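Local coordinates for protein spore cortex-lytic enzyme (Bacillus cereus ATCC 14579, PDB 6TCI) that probably hydrolyses the spore cortex during germination as an N-acetylmuramyl-L-alanine amidase, represented here by its N-terminal, putative peptidoglycan-binding domain, at residues 43-48 with 58-63. Sequence-based numbering, arbitrary orientation.
Sequences WALRNF and GLAGAK
R46 and G58 bring the backbones of helix 39-51 and the loop leading into helix 62-71 to 4.9 Å between their CA atoms, the nearest pair of CA atoms across the two segments. In this small three-helix domain, a putative peptidoglycan-binding module, the contact illustrates how a helix side chain can pack against bare main chain where the loop carries a glycine. L45 points toward the loop, with CG anti to its own backbone N (chi1 180°), and its CD2 methyl does the touching. L45 CD2 lies 3.5 Å from G58 C and comparably near G58 O. The same L45 CD2 reaches on to A60, meeting A60 CB at 4.0 Å. The same leucine also touches L23 of helix 14-25 and T64 of helix 62-71, so one side chain links all three helices. R46 contributes its aliphatic stem: R46 CG, beside the backbone N at chi1 -70°, rests 3.6 Å from G58 CA. G58 has a positive phi of 79°, a conformation that suits a residue without CB. No hydrogen bond joins the two segments; instead Q49, one turn beyond L45 on the same helix, accepts the G58 N-H through OE1, satisfying a buried donor. The R46 stem stays close beside that bonded amide, with R46 CG 3.5 Å from G58 N.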
# COMPACT_ATOMS: atom_id res chain seq x y z
N TRP A 43 -4.31 -0.29 -7.67
CA TRP A 43 -5.62 -0.92 -7.50
C TRP A 43 -5.78 -1.50 -6.10
O TRP A 43 -6.77 -1.23 -5.41
CB TRP A 43 -5.76 -2.01 -8.56
CG TRP A 43 -6.99 -2.86 -8.50
CD1 TRP A 43 -7.04 -4.19 -8.22
CD2 TRP A 43 -8.34 -2.46 -8.77
NE1 TRP A 43 -8.33 -4.64 -8.28
CE2 TRP A 43 -9.15 -3.60 -8.61
CE3 TRP A 43 -8.94 -1.24 -9.11
CZ2 TRP A 43 -10.54 -3.56 -8.79
CZ3 TRP A 43 -10.31 -1.21 -9.29
CH2 TRP A 43 -11.09 -2.36 -9.13
N ALA A 44 -4.81 -2.30 -5.66
CA ALA A 44 -4.87 -2.90 -4.33
C ALA A 44 -4.96 -1.83 -3.25
O ALA A 44 -5.74 -1.96 -2.30
CB ALA A 44 -3.64 -3.77 -4.08
N LEU A 45 -4.16 -0.77 -3.37
CA LEU A 45 -4.15 0.26 -2.34
C LEU A 45 -5.47 1.01 -2.29
O LEU A 45 -5.98 1.29 -1.20
CB LEU A 45 -2.97 1.22 -2.55
CG LEU A 45 -2.86 2.35 -1.52
CD1 LEU A 45 -2.75 1.82 -0.09
CD2 LEU A 45 -1.69 3.28 -1.86
N ARG A 46 -6.04 1.33 -3.45
CA ARG A 46 -7.33 2.00 -3.46
C ARG A 46 -8.42 1.12 -2.84
O ARG A 46 -9.29 1.62 -2.11
CB ARG A 46 -7.69 2.45 -4.87
CG ARG A 46 -6.82 3.58 -5.36
CD ARG A 46 -7.09 3.88 -6.81
NE ARG A 46 -8.49 4.21 -7.02
CZ ARG A 46 -8.96 5.46 -7.06
NH1 ARG A 46 -8.14 6.50 -6.95
NH2 ARG A 46 -10.26 5.66 -7.21
N ASN A 47 -8.40 -0.18 -3.13
CA ASN A 47 -9.39 -1.07 -2.52
C ASN A 47 -9.21 -1.16 -1.02
O ASN A 47 -10.19 -1.24 -0.27
CB ASN A 47 -9.30 -2.45 -3.16
CG ASN A 47 -9.87 -2.47 -4.56
OD1 ASN A 47 -10.76 -1.69 -4.89
ND2 ASN A 47 -9.35 -3.36 -5.40
N PHE A 48 -7.95 -1.15 -0.55
CA PHE A 48 -7.70 -1.11 0.88
C PHE A 48 -8.25 0.17 1.49
O PHE A 48 -8.90 0.14 2.54
CB PHE A 48 -6.20 -1.23 1.15
CG PHE A 48 -5.83 -0.97 2.58
CD1 PHE A 48 -5.94 -1.99 3.51
CD2 PHE A 48 -5.43 0.28 3.00
CE1 PHE A 48 -5.64 -1.77 4.84
CE2 PHE A 48 -5.12 0.51 4.34
CZ PHE A 48 -5.24 -0.52 5.25
N GLY A 58 -5.05 6.17 -3.87
CA GLY A 58 -3.91 5.42 -4.36
C GLY A 58 -2.55 5.98 -3.98
O GLY A 58 -1.55 5.55 -4.57
N LEU A 59 -2.49 6.90 -3.02
CA LEU A 59 -1.23 7.40 -2.48
C LEU A 59 -1.19 7.06 -1.00
O LEU A 59 -2.16 7.34 -0.29
CB LEU A 59 -1.12 8.92 -2.63
CG LEU A 59 -0.93 9.50 -4.04
CD1 LEU A 59 -2.27 9.81 -4.67
CD2 LEU A 59 -0.05 10.75 -3.99
N ALA A 60 -0.08 6.49 -0.54
CA ALA A 60 0.03 6.09 0.87
C ALA A 60 0.82 7.16 1.62
O ALA A 60 2.05 7.16 1.61
CB ALA A 60 0.65 4.71 1.01
N GLY A 61 0.09 8.08 2.26
CA GLY A 61 0.65 9.01 3.22
C GLY A 61 0.57 8.45 4.63
O GLY A 61 0.34 7.26 4.84
N ALA A 62 0.74 9.35 5.61
CA ALA A 62 0.84 8.92 7.00
C ALA A 62 -0.39 8.15 7.46
O ALA A 62 -0.28 7.08 8.08
CB ALA A 62 1.09 10.13 7.91
N LYS A 63 -1.59 8.65 7.15
CA LYS A 63 -2.80 8.02 7.67
C LYS A 63 -3.03 6.65 7.04
O LYS A 63 -3.45 5.71 7.73
CB LYS A 63 -4.00 8.94 7.48
CG LYS A 63 -4.14 9.99 8.58
CD LYS A 63 -4.61 11.32 8.03